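Local coordinates for phospholipase A1 (Streptomyces albidoflavus, PDB 4HYQ), which hydrolyses glycerophospholipids as a phospholipase A1 of the GDSL-like (SGNH) lipase family, probably releasing the fatty acid at the sn-1 position, at residues V137-Y142 with H182-G187. Residues are numbered along the deposited sequence; the frame is centred on the assembly and turned at random.
Sequences VVVLGY and HGYAYG
V137-L140 and A185-G187 run parallel, the axes of the short strand segments 31° apart, and four backbone hydrogen bonds fix the register: A185 N to V137 O, V139 N to A185 O (2.9 Å), G187 N to V139 O, and G141 N to G187 O. V139 O also receives a CA-H...O contact from Y186 CA at 3.3 Å. V137 packs over one face of the Y184 ring, its CB 3.6 Å from the centroid and 15° off the normal, a CH-pi contact; with CG1 anti to the backbone N (chi1 -179°), both methyls spread over that face, CG1 3.7 Å from Y184 CD1 and CG2 nearest CE2. H182 CB sits 3.7 Å above the plane on the opposite face, over its centre, so V137 and H182 sandwich the ring, and its OH hydrogen-bonds to Y125 O, in helix 117-131. An alanine in place of Y184 would probably open a gap between V137 and H182 and leave that carbonyl without its hydroxyl partner. Strand 185-187 is an outermost strand of the five-stranded parallel sheet of the SGNH-hydrolase alpha/beta fold, and helix 158-181 makes the crossover from strand 136-140. V139 CG2 reaches Y184 CD1 at 3.8 Å; V138 CG2 meets A185 CB on the other sheet face, beside K235 of helix 221-235. Y186 CE1 lies 3.8 Å from CA of G141, just after strand 136-140; a water links Y186 OH to Y142 O.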
loop_
_atom_site.group_PDB
_atom_site.type_symbol
_atom_site.label_atom_id
_atom_site.label_comp_id
_atom_site.label_asym_id
_atom_site.label_seq_id
_atom_site.Cartn_x
_atom_site.Cartn_y
_atom_site.Cartn_z
ATOM N N VAL A 137 -6.329 -13.002 7.228
ATOM C CA VAL A 137 -6.064 -12.015 6.180
ATOM C C VAL A 137 -5.807 -10.661 6.818
ATOM O O VAL A 137 -6.620 -10.167 7.605
ATOM C CB VAL A 137 -7.257 -11.895 5.216
ATOM C CG1 VAL A 137 -6.947 -10.878 4.111
ATOM C CG2 VAL A 137 -7.572 -13.254 4.592
ATOM N N VAL A 138 -4.654 -10.082 6.505
ATOM C CA VAL A 138 -4.277 -8.788 7.044
ATOM C C VAL A 138 -4.263 -7.788 5.886
ATOM O O VAL A 138 -3.494 -7.953 4.928
ATOM C CB VAL A 138 -2.869 -8.840 7.666
ATOM C CG1 VAL A 138 -2.481 -7.472 8.218
ATOM C CG2 VAL A 138 -2.829 -9.892 8.774
ATOM N N VAL A 139 -5.130 -6.779 5.953
ATOM C CA VAL A 139 -5.169 -5.752 4.909
ATOM C C VAL A 139 -4.447 -4.557 5.511
ATOM O O VAL A 139 -4.876 -4.013 6.530
ATOM C CB VAL A 139 -6.623 -5.340 4.542
ATOM C CG1 VAL A 139 -6.609 -4.277 3.446
ATOM C CG2 VAL A 139 -7.412 -6.551 4.062
ATOM N N LEU A 140 -3.334 -4.148 4.901
ATOM C CA LEU A 140 -2.598 -3.018 5.437
ATOM C C LEU A 140 -2.996 -1.760 4.693
ATOM O O LEU A 140 -3.196 -1.787 3.479
ATOM C CB LEU A 140 -1.080 -3.255 5.329
ATOM C CG LEU A 140 -0.545 -4.419 6.184
ATOM C CD1 LEU A 140 -0.691 -5.715 5.404
ATOM C CD2 LEU A 140 0.922 -4.200 6.539
ATOM N N GLY A 141 -3.132 -0.663 5.433
ATOM C CA GLY A 141 -3.516 0.597 4.823
ATOM C C GLY A 141 -2.300 1.289 4.236
ATOM O O GLY A 141 -1.216 0.693 4.137
ATOM N N TYR A 142 -2.479 2.550 3.857
ATOM C CA TYR A 142 -1.386 3.338 3.279
ATOM C C TYR A 142 -0.947 4.421 4.250
ATOM O O TYR A 142 -1.680 4.776 5.171
ATOM C CB TYR A 142 -1.855 3.996 1.981
ATOM C CG TYR A 142 -2.226 2.999 0.900
ATOM C CD1 TYR A 142 -3.552 2.627 0.691
ATOM C CD2 TYR A 142 -1.248 2.448 0.077
ATOM C CE1 TYR A 142 -3.904 1.741 -0.318
ATOM C CE2 TYR A 142 -1.587 1.552 -0.944
ATOM C CZ TYR A 142 -2.915 1.209 -1.137
ATOM O OH TYR A 142 -3.271 0.384 -2.177
ATOM N N HIS A 182 -15.298 -7.956 6.665
ATOM C CA HIS A 182 -14.946 -9.312 6.245
ATOM C C HIS A 182 -14.199 -10.084 7.338
ATOM O O HIS A 182 -13.751 -11.205 7.106
ATOM C CB HIS A 182 -14.078 -9.268 4.971
ATOM C CG HIS A 182 -14.806 -8.805 3.743
ATOM N ND1 HIS A 182 -15.183 -9.665 2.730
ATOM C CD2 HIS A 182 -15.208 -7.570 3.354
ATOM C CE1 HIS A 182 -15.785 -8.981 1.774
ATOM N NE2 HIS A 182 -15.814 -7.705 2.129
ATOM N N GLY A 183 -14.048 -9.484 8.518
ATOM C CA GLY A 183 -13.341 -10.160 9.596
ATOM C C GLY A 183 -11.840 -10.206 9.380
ATOM O O GLY A 183 -11.139 -11.062 9.926
ATOM N N TYR A 184 -11.348 -9.284 8.555
ATOM C CA TYR A 184 -9.922 -9.188 8.262
ATOM C C TYR A 184 -9.281 -8.192 9.205
ATOM O O TYR A 184 -9.945 -7.273 9.684
ATOM C CB TYR A 184 -9.714 -8.670 6.836
ATOM C CG TYR A 184 -10.194 -9.580 5.739
ATOM C CD1 TYR A 184 -10.193 -9.148 4.415
ATOM C CD2 TYR A 184 -10.560 -10.904 6.001
ATOM C CE1 TYR A 184 -10.532 -10.008 3.380
ATOM C CE2 TYR A 184 -10.895 -11.774 4.971
ATOM C CZ TYR A 184 -10.873 -11.324 3.660
ATOM O OH TYR A 184 -11.135 -12.195 2.620
ATOM N N ALA A 185 -7.992 -8.369 9.467
ATOM C CA ALA A 185 -7.272 -7.430 10.321
ATOM C C ALA A 185 -6.963 -6.211 9.464
ATOM O O ALA A 185 -6.834 -6.330 8.240
ATOM C CB ALA A 185 -5.967 -8.044 10.811
ATOM N N TYR A 186 -6.896 -5.045 10.100
ATOM C CA TYR A 186 -6.531 -3.816 9.404
ATOM C C TYR A 186 -5.199 -3.373 9.987
ATOM O O TYR A 186 -5.077 -3.200 11.203
ATOM C CB TYR A 186 -7.553 -2.699 9.622
ATOM C CG TYR A 186 -7.059 -1.350 9.111
ATOM C CD1 TYR A 186 -6.900 -1.110 7.738
ATOM C CD2 TYR A 186 -6.731 -0.328 10.001
ATOM C CE1 TYR A 186 -6.420 0.132 7.271
ATOM C CE2 TYR A 186 -6.254 0.912 9.548
ATOM C CZ TYR A 186 -6.102 1.130 8.182
ATOM O OH TYR A 186 -5.635 2.359 7.747
ATOM N N GLY A 187 -4.204 -3.195 9.121
ATOM C CA GLY A 187 -2.889 -2.755 9.564
ATOM C C GLY A 187 -2.821 -1.238 9.468
ATOM O O GLY A 187 -2.879 -0.686 8.373
HETATM O O HOH W 1 -8.980 -12.961 8.784
HETATM O O HOH W 2 -2.902 3.076 7.095
#